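Local coordinates for YJHT (Escherichia coli, PDB 2UVK), which converts the alpha-anomer of N-acetylneuraminate to the beta-anomer, speeding the equilibration of this sialic acid in the bacterial periplasm, at residues B[27-30]-B[31-34]. Numbering follows the deposited sequence.
Sequences GSAG and TAWY
Ala29 O is gripped twice: a water donates to it at 2.7 Å, and Ala32 N bonds to it at 3.2 Å. The Ala32 N-H points fairly straight at the oxygen (156°). This bond closes a type II' beta turn from Ala29 to Ala32, with Gly30 in its first corner; the positive phi there suits glycine. The same water reaches Tyr34 OH at 3.2 Å, tying the phenol to the turn. Tyr34 CG lies beside its backbone N and roughly opposite the carbonyl carbon (chi1 -46°), which brings the ring back alongside Ala29, whose CB meets the ring edge at CE2, 4.4 Å away and close to the ring plane. Ala32 CB packs on the Ala29 carbonyl, 3.3 Å from its O, and lies 4.3 Å from Ala29 CB. The turn lies at the surface of the first Kelch repeat, linking strands 21-25 and 33-37, neighbours in one four-stranded antiparallel blade of the beta-propeller. Ala29 rests on Val8 and Tyr34 on Pro7 and Trp45, while Trp33 packs against Leu68 and Val70 on strand 67-71 of another blade.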
ATOM      1  N   GLY B  27     -10.184 -11.826 -18.133  1.00  9.55           N
ATOM      2  CA  GLY B  27      -8.996 -12.402 -18.703  1.00 10.58           C
ATOM      3  C   GLY B  27      -9.078 -12.261 -20.202  1.00 10.74           C
ATOM      4  O   GLY B  27      -9.511 -11.208 -20.705  1.00 12.00           O
ATOM      5  N   SER B  28      -8.683 -13.290 -20.920  1.00 10.76           N
ATOM      6  CA  SER B  28      -8.660 -13.219 -22.391  1.00 11.99           C
ATOM      7  C   SER B  28     -10.068 -13.188 -22.998  1.00 12.51           C
ATOM      8  O   SER B  28     -10.202 -13.043 -24.233  1.00 14.74           O
ATOM      9  CB  SER B  28      -7.810 -14.342 -22.974  1.00 12.98           C
ATOM     10  OG  SER B  28      -8.277 -15.608 -22.570  1.00 13.88           O
ATOM     11  N   ALA B  29     -11.104 -13.301 -22.162  1.00 11.92           N
ATOM     12  CA  ALA B  29     -12.491 -13.107 -22.629  1.00 12.29           C
ATOM     13  C   ALA B  29     -12.888 -11.632 -22.739  1.00 12.28           C
ATOM     14  O   ALA B  29     -14.000 -11.311 -23.156  1.00 13.52           O
ATOM     15  CB  ALA B  29     -13.478 -13.873 -21.760  1.00 13.21           C
ATOM     16  N   GLY B  30     -11.987 -10.717 -22.416  1.00 12.93           N
ATOM     17  CA  GLY B  30     -12.320  -9.303 -22.470  1.00 13.29           C
ATOM     18  C   GLY B  30     -13.349  -8.935 -21.451  1.00 13.44           C
ATOM     19  O   GLY B  30     -13.239  -9.348 -20.309  1.00 14.34           O
ATOM     20  N   THR B  31     -14.350  -8.141 -21.838  1.00 13.79           N
ATOM     21  CA  THR B  31     -15.395  -7.766 -20.912  1.00 13.56           C
ATOM     22  C   THR B  31     -16.515  -8.829 -20.779  1.00 13.18           C
ATOM     23  O   THR B  31     -17.484  -8.620 -20.017  1.00 14.34           O
ATOM     24  CB  THR B  31     -16.027  -6.434 -21.294  1.00 13.87           C
ATOM     25  OG1 THR B  31     -16.531  -6.523 -22.644  1.00 15.44           O
ATOM     26  CG2 THR B  31     -14.987  -5.308 -21.206  1.00 14.74           C
ATOM     27  N   ALA B  32     -16.369  -9.949 -21.485  1.00 13.08           N
ATOM     28  CA  ALA B  32     -17.435 -10.968 -21.522  1.00 13.31           C
ATOM     29  C   ALA B  32     -17.508 -11.744 -20.211  1.00 13.52           C
ATOM     30  O   ALA B  32     -16.484 -12.066 -19.614  1.00 13.01           O
ATOM     31  CB  ALA B  32     -17.230 -11.911 -22.664  1.00 13.96           C
ATOM     32  N   TRP B  33     -18.746 -12.037 -19.791  1.00 13.38           N
ATOM     33  CA  TRP B  33     -19.079 -12.997 -18.755  1.00 13.18           C
ATOM     34  C   TRP B  33     -20.066 -14.002 -19.328  1.00 14.24           C
ATOM     35  O   TRP B  33     -20.827 -13.670 -20.245  1.00 14.94           O
ATOM     36  CB  TRP B  33     -19.691 -12.311 -17.543  1.00 13.03           C
ATOM     37  CG  TRP B  33     -18.632 -11.744 -16.659  1.00 12.99           C
ATOM     38  CD1 TRP B  33     -17.956 -10.588 -16.853  1.00 12.85           C
ATOM     39  CD2 TRP B  33     -18.101 -12.340 -15.476  1.00 12.77           C
ATOM     40  NE1 TRP B  33     -17.047 -10.400 -15.833  1.00 11.87           N
ATOM     41  CE2 TRP B  33     -17.126 -11.465 -14.974  1.00 12.33           C
ATOM     42  CE3 TRP B  33     -18.375 -13.521 -14.766  1.00 12.56           C
ATOM     43  CZ2 TRP B  33     -16.410 -11.745 -13.824  1.00 10.69           C
ATOM     44  CZ3 TRP B  33     -17.677 -13.782 -13.613  1.00 12.73           C
ATOM     45  CH2 TRP B  33     -16.707 -12.909 -13.151  1.00 11.83           C
ATOM     46  N   TYR B  34     -19.987 -15.211 -18.808  1.00 14.66           N
ATOM     47  CA  TYR B  34     -20.893 -16.301 -19.165  1.00 16.16           C
ATOM     48  C   TYR B  34     -21.307 -17.045 -17.921  1.00 17.15           C
ATOM     49  O   TYR B  34     -20.582 -17.077 -16.949  1.00 16.20           O
ATOM     50  CB  TYR B  34     -20.218 -17.276 -20.116  1.00 17.64           C
ATOM     51  CG  TYR B  34     -19.475 -16.637 -21.256  1.00 18.87           C
ATOM     52  CD1 TYR B  34     -20.110 -16.349 -22.447  1.00 20.78           C
ATOM     53  CD2 TYR B  34     -18.123 -16.338 -21.136  1.00 19.99           C
ATOM     54  CE1 TYR B  34     -19.409 -15.760 -23.501  1.00 21.14           C
ATOM     55  CE2 TYR B  34     -17.410 -15.748 -22.194  1.00 20.34           C
ATOM     56  CZ  TYR B  34     -18.057 -15.469 -23.359  1.00 20.61           C
ATOM     57  OH  TYR B  34     -17.330 -14.879 -24.404  1.00 22.73           O
TER
HETATM   58  O   HOH W   1     -15.135 -12.707 -25.129  1.00 33.19           O